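Local coordinates for protein proline iminopeptidase (Streptomyces halstedii, PDB 3WMR) that is an amidohydrolase of the alpha/beta hydrolase fold with a hydrophobic tunnel for polyketide substrates, and probably releases N-terminal proline from peptides, at residues 135-140 / 248-253; 256-261 / 278-283. All coordinates share one frame; numbering follows the deposited sequence.

Interaction 1 of 2, residues 135-140 / 248-253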
loop_
_atom_site.group_PDB
_atom_site.type_symbol
_atom_site.label_atom_id
_atom_site.label_comp_id
_atom_site.label_asym_id
_atom_site.label_seq_id
_atom_site.Cartn_x
_atom_site.Cartn_y
_atom_site.Cartn_z
ATOM N N HIS A 135 3.409 -9.715 -8.364
ATOM C CA HIS A 135 3.278 -11.064 -7.831
ATOM C C HIS A 135 2.168 -11.882 -8.523
ATOM O O HIS A 135 2.412 -13.005 -8.929
ATOM C CB HIS A 135 3.019 -10.979 -6.341
ATOM C CG HIS A 135 2.823 -12.300 -5.684
ATOM N ND1 HIS A 135 3.841 -12.962 -5.030
ATOM C CD2 HIS A 135 1.729 -13.085 -5.574
ATOM C CE1 HIS A 135 3.378 -14.096 -4.542
ATOM N NE2 HIS A 135 2.102 -14.196 -4.861
ATOM N N ALA A 136 0.965 -11.314 -8.654
ATOM C CA ALA A 136 -0.157 -12.001 -9.289
ATOM C C ALA A 136 0.095 -12.305 -10.780
ATOM O O ALA A 136 -0.457 -13.263 -11.314
ATOM C CB ALA A 136 -1.438 -11.198 -9.140
ATOM N N ALA A 137 0.931 -11.498 -11.426
ATOM C CA ALA A 137 1.172 -11.619 -12.855
ATOM C C ALA A 137 2.050 -12.828 -13.187
ATOM O O ALA A 137 2.039 -13.305 -14.310
ATOM C CB ALA A 137 1.785 -10.340 -13.401
ATOM N N ARG A 138 2.760 -13.338 -12.191
ATOM C CA ARG A 138 3.524 -14.573 -12.323
ATOM C C ARG A 138 2.670 -15.818 -12.158
ATOM O O ARG A 138 3.174 -16.931 -12.275
ATOM C CB ARG A 138 4.655 -14.586 -11.297
ATOM C CG ARG A 138 5.539 -13.366 -11.431
ATOM C CD ARG A 138 6.676 -13.367 -10.431
ATOM N NE ARG A 138 7.767 -12.406 -10.696
ATOM C CZ ARG A 138 7.687 -11.216 -11.310
ATOM N NH1 ARG A 138 6.547 -10.709 -11.774
ATOM N NH2 ARG A 138 8.793 -10.493 -11.436
ATOM N N ARG A 139 1.385 -15.630 -11.859
ATOM C CA ARG A 139 0.420 -16.711 -11.822
ATOM C C ARG A 139 0.798 -17.802 -10.822
ATOM O O ARG A 139 0.871 -18.982 -11.186
ATOM C CB ARG A 139 0.218 -17.300 -13.239
ATOM C CG ARG A 139 -0.371 -16.292 -14.224
ATOM C CD ARG A 139 -0.465 -16.851 -15.643
ATOM N NE ARG A 139 -1.223 -15.968 -16.528
ATOM C CZ ARG A 139 -1.534 -16.238 -17.799
ATOM N NH1 ARG A 139 -1.162 -17.380 -18.361
ATOM N NH2 ARG A 139 -2.221 -15.359 -18.523
ATOM N N PRO A 140 1.040 -17.421 -9.558
ATOM C CA PRO A 140 1.354 -18.425 -8.541
ATOM C C PRO A 140 0.114 -19.266 -8.222
ATOM O O PRO A 140 -1.008 -18.749 -8.262
ATOM C CB PRO A 140 1.748 -17.571 -7.326
ATOM C CG PRO A 140 0.938 -16.333 -7.475
ATOM C CD PRO A 140 0.769 -16.099 -8.953
ATOM N N GLU A 248 1.793 -1.777 -15.777
ATOM C CA GLU A 248 0.786 -1.977 -16.809
ATOM C C GLU A 248 1.091 -3.203 -17.686
ATOM O O GLU A 248 0.174 -3.898 -18.118
ATOM C CB GLU A 248 0.672 -0.736 -17.690
ATOM C CG GLU A 248 0.107 0.502 -17.001
ATOM C CD GLU A 248 0.396 1.770 -17.778
ATOM O OE1 GLU A 248 1.546 2.247 -17.750
ATOM O OE2 GLU A 248 -0.521 2.292 -18.436
ATOM N N ASP A 249 2.371 -3.470 -17.929
ATOM C CA ASP A 249 2.771 -4.547 -18.846
ATOM C C ASP A 249 2.516 -5.948 -18.312
ATOM O O ASP A 249 2.378 -6.883 -19.090
ATOM C CB ASP A 249 4.244 -4.406 -19.230
ATOM C CG ASP A 249 4.489 -3.239 -20.184
ATOM O OD1 ASP A 249 3.536 -2.778 -20.866
ATOM O OD2 ASP A 249 5.649 -2.780 -20.261
ATOM N N CYS A 250 2.435 -6.105 -17.000
ATOM C CA CYS A 250 2.145 -7.414 -16.430
ATOM C C CYS A 250 0.646 -7.649 -16.158
ATOM O O CYS A 250 0.241 -8.785 -15.947
ATOM C CB CYS A 250 2.972 -7.625 -15.180
ATOM S SG CYS A 250 2.258 -6.801 -13.753
ATOM N N LEU A 251 -0.172 -6.597 -16.228
ATOM C CA LEU A 251 -1.582 -6.679 -15.841
ATOM C C LEU A 251 -2.431 -7.648 -16.660
ATOM O O LEU A 251 -3.310 -8.303 -16.095
ATOM C CB LEU A 251 -2.252 -5.282 -15.808
ATOM C CG LEU A 251 -1.659 -4.234 -14.848
ATOM C CD1 LEU A 251 -2.424 -2.917 -14.886
ATOM C CD2 LEU A 251 -1.575 -4.736 -13.423
ATOM N N PRO A 252 -2.165 -7.771 -17.983
ATOM C CA PRO A 252 -2.945 -8.745 -18.739
ATOM C C PRO A 252 -2.741 -10.184 -18.283
ATOM O O PRO A 252 -3.571 -11.021 -18.600
ATOM C CB PRO A 252 -2.436 -8.568 -20.200
ATOM C CG PRO A 252 -1.868 -7.190 -20.233
ATOM C CD PRO A 252 -1.280 -6.974 -18.861
ATOM N N ASP A 253 -1.661 -10.472 -17.553
ATOM C CA ASP A 253 -1.341 -11.842 -17.135
ATOM C C ASP A 253 -2.006 -12.269 -15.822
ATOM O O ASP A 253 -1.915 -13.439 -15.417
ATOM C CB ASP A 253 0.174 -12.015 -17.011
ATOM C CG ASP A 253 0.896 -11.966 -18.372
ATOM O OD1 ASP A 253 0.270 -12.171 -19.435
ATOM O OD2 ASP A 253 2.109 -11.704 -18.366
HETATM O O HOH W 1 -4.339 -13.664 -17.662
#
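One direct hydrogen bond joins segments 135-140 and 248-253, and R139 supplies it. R139 NE reaches the backbone O of D253 at 2.8 Å, and the bond is almost straight, with 174° at the hydrogen. The acceptor lies at the guanidinium's edge, 3° out of its plane, and NE lies in the plane of the D253 carbonyl, on a lone pair of its oxygen. The torsions place the group: CG stands anti to the carbonyl carbon, and the chain runs extended from CG to NE, bringing the guanidinium to D253. A second link goes through water 1, which accepts from NH2 of R139 and donates to the O of P252. Two successive carbonyls of the 3-10 segment 251-253 are thus read by one guanidinium, one directly and one through solvent, which fixes its rotation.

Electrostatics adds a looser term. OD1 of D253 sits 4.1 Å from NH2 of R139 but well out of the guanidinium plane, so the two charges may attract each other although no N-H points at the carboxylate.

In the alpha/beta hydrolase fold, helix 127-137 begins just after the predicted nucleophile S126; the contact is made at its far end, where R139 leaves helical geometry with positive phi, and it ties that end at the surface to the loop leading into strand 258-263.

Van der Waals packing centres on A137, whose CB points at the loop. A137 CB touches C250 CB at 3.5 Å, tighter than usual for two carbons, and lies 3.4 Å from C250 O. SG of C250, in the crowded position between backbone N and carbonyl carbon (chi1 80°), lies alongside the same methyl. CB of D253 packs against the O of A137.

Interaction 2 of 2, residues 256-261 / 278-283; sequences VPTMVL and DLVPDV
The backbones of 256-261 and 278-283 run parallel where T258 pairs with V283, CA to CA 4.7 Å, and T258 N donates to D282 O at 2.9 Å with 153° at the hydrogen. The T258 carbonyl O in turn receives a CA-H...O contact from V283 CA at 3.2 Å. The side chains of T258 and V280 cross at about a right angle, with V280 CG1 3.7 Å from T258 OG1; that hydroxyl donates back to V256 O from above the carbonyl plane. Further along, CG2 of V260 and CG2 of V283 meet at 3.8 Å, the two valines lying side by side. Here the two parallel strands of a beta-alpha-beta crossover start side by side: strand 258-263 and, after helix 270-279, strand 283-288, an edge strand of the alpha/beta hydrolase sheet. D282, its CG anti to the backbone N (chi1 -176°), lays its carboxylate alongside P257, with OD2 3.4 Å from the ring's CB. OD1 accepts from water 3, which also donates to T258 O, while water 2 links D282 N to V256 O. An alanine at D282 would probably loosen this edge, since the carboxylate's packing on P257 and its water link to T258 O would be lost. On the opposite edge of its strand, M259 hydrogen-bonds through its backbone to L146 and V148 of strand 143-149.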
loop_
_atom_site.group_PDB
_atom_site.type_symbol
_atom_site.label_atom_id
_atom_site.label_comp_id
_atom_site.label_asym_id
_atom_site.label_seq_id
_atom_site.Cartn_x
_atom_site.Cartn_y
_atom_site.Cartn_z
ATOM N N VAL A 256 -6.504 -14.120 -11.667
ATOM C CA VAL A 256 -7.423 -14.252 -10.546
ATOM C C VAL A 256 -8.406 -13.094 -10.571
ATOM O O VAL A 256 -8.143 -12.056 -11.182
ATOM C CB VAL A 256 -6.665 -14.344 -9.210
ATOM C CG1 VAL A 256 -5.887 -15.647 -9.151
ATOM C CG2 VAL A 256 -5.734 -13.148 -9.001
ATOM N N PRO A 257 -9.560 -13.275 -9.917
ATOM C CA PRO A 257 -10.455 -12.151 -9.811
ATOM C C PRO A 257 -9.817 -11.050 -8.950
ATOM O O PRO A 257 -9.338 -11.299 -7.831
ATOM C CB PRO A 257 -11.717 -12.736 -9.152
ATOM C CG PRO A 257 -11.439 -14.167 -8.885
ATOM C CD PRO A 257 -9.990 -14.425 -9.108
ATOM N N THR A 258 -9.830 -9.848 -9.505
ATOM C CA THR A 258 -9.146 -8.706 -8.953
ATOM C C THR A 258 -10.167 -7.628 -8.624
ATOM O O THR A 258 -11.147 -7.442 -9.365
ATOM C CB THR A 258 -8.090 -8.190 -9.952
ATOM O OG1 THR A 258 -7.123 -9.226 -10.193
ATOM C CG2 THR A 258 -7.380 -6.941 -9.404
ATOM N N MET A 259 -9.965 -6.931 -7.503
ATOM C CA MET A 259 -10.837 -5.798 -7.155
ATOM C C MET A 259 -10.006 -4.517 -7.036
ATOM O O MET A 259 -8.991 -4.503 -6.327
ATOM C CB MET A 259 -11.607 -6.027 -5.845
ATOM C CG MET A 259 -12.513 -4.850 -5.488
ATOM S SD MET A 259 -13.700 -5.088 -4.135
ATOM C CE MET A 259 -12.594 -5.707 -2.876
ATOM N N VAL A 260 -10.439 -3.462 -7.739
ATOM C CA VAL A 260 -9.866 -2.132 -7.587
ATOM C C VAL A 260 -10.752 -1.359 -6.622
ATOM O O VAL A 260 -11.955 -1.245 -6.855
ATOM C CB VAL A 260 -9.801 -1.374 -8.921
ATOM C CG1 VAL A 260 -9.284 0.049 -8.709
ATOM C CG2 VAL A 260 -8.927 -2.131 -9.918
ATOM N N LEU A 261 -10.155 -0.858 -5.544
ATOM C CA LEU A 261 -10.880 -0.141 -4.507
ATOM C C LEU A 261 -10.130 1.143 -4.242
ATOM O O LEU A 261 -8.967 1.108 -3.839
ATOM C CB LEU A 261 -10.967 -0.975 -3.228
ATOM C CG LEU A 261 -11.872 -0.433 -2.100
ATOM C CD1 LEU A 261 -12.456 -1.604 -1.325
ATOM C CD2 LEU A 261 -11.149 0.511 -1.149
ATOM N N ASP A 278 -8.842 -1.653 -17.618
ATOM C CA ASP A 278 -8.761 -1.971 -19.066
ATOM C C ASP A 278 -7.929 -3.212 -19.389
ATOM O O ASP A 278 -8.069 -3.803 -20.472
ATOM C CB ASP A 278 -8.179 -0.780 -19.848
ATOM C CG ASP A 278 -9.030 0.494 -19.730
ATOM O OD1 ASP A 278 -10.261 0.410 -19.578
ATOM O OD2 ASP A 278 -8.452 1.596 -19.804
ATOM N N LEU A 279 -7.034 -3.598 -18.491
ATOM C CA LEU A 279 -6.068 -4.650 -18.811
ATOM C C LEU A 279 -6.225 -5.948 -18.036
ATOM O O LEU A 279 -5.876 -7.005 -18.543
ATOM C CB LEU A 279 -4.665 -4.118 -18.597
ATOM C CG LEU A 279 -4.274 -2.943 -19.489
ATOM C CD1 LEU A 279 -2.951 -2.374 -19.012
ATOM C CD2 LEU A 279 -4.209 -3.371 -20.963
ATOM N N VAL A 280 -6.711 -5.877 -16.798
ATOM C CA VAL A 280 -6.913 -7.077 -15.981
ATOM C C VAL A 280 -8.212 -7.757 -16.432
ATOM O O VAL A 280 -9.274 -7.159 -16.324
ATOM C CB VAL A 280 -6.973 -6.739 -14.470
ATOM C CG1 VAL A 280 -7.203 -8.002 -13.633
ATOM C CG2 VAL A 280 -5.688 -6.026 -14.039
ATOM N N PRO A 281 -8.130 -8.995 -16.943
ATOM C CA PRO A 281 -9.321 -9.691 -17.478
ATOM C C PRO A 281 -10.529 -9.763 -16.534
ATOM O O PRO A 281 -11.651 -9.424 -16.936
ATOM C CB PRO A 281 -8.793 -11.097 -17.786
ATOM C CG PRO A 281 -7.326 -10.908 -18.045
ATOM C CD PRO A 281 -6.914 -9.824 -17.071
ATOM N N ASP A 282 -10.301 -10.163 -15.286
ATOM C CA ASP A 282 -11.393 -10.328 -14.324
ATOM C C ASP A 282 -11.244 -9.291 -13.221
ATOM O O ASP A 282 -10.492 -9.516 -12.268
ATOM C CB ASP A 282 -11.367 -11.737 -13.733
ATOM C CG ASP A 282 -12.536 -12.013 -12.791
ATOM O OD1 ASP A 282 -13.310 -11.085 -12.439
ATOM O OD2 ASP A 282 -12.686 -13.189 -12.415
ATOM N N VAL A 283 -11.960 -8.169 -13.347
ATOM C CA VAL A 283 -11.734 -7.037 -12.456
ATOM C C VAL A 283 -12.993 -6.267 -12.118
ATOM O O VAL A 283 -13.830 -5.995 -12.982
ATOM C CB VAL A 283 -10.673 -6.072 -13.031
ATOM C CG1 VAL A 283 -11.148 -5.430 -14.347
ATOM C CG2 VAL A 283 -10.284 -5.012 -11.993
HETATM O O HOH W 2 -7.922 -11.546 -13.994
HETATM O O HOH W 3 -13.282 -9.486 -10.185
#

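Interaction 1 is a surface contact, whereas interaction 2 is partly buried; their centres are about 11 Å apart, on the same side of the chain's centre. They follow one another along the chain: the loop that carries 248-253 leads into the strand that carries 256-261. Their chemistry follows their place. At the helix end an arginine side chain reaches main-chain carbonyls, while between the strands backbone pairs with backbone, and V260 meets V283 on the face they share. L251, which turns away from helix 127-137, joins the two: its CB packs on L279 CB at 3.9 Å, and its O touches V280 CG2. The 248-253 loop thereby sits between that helix and the crossover.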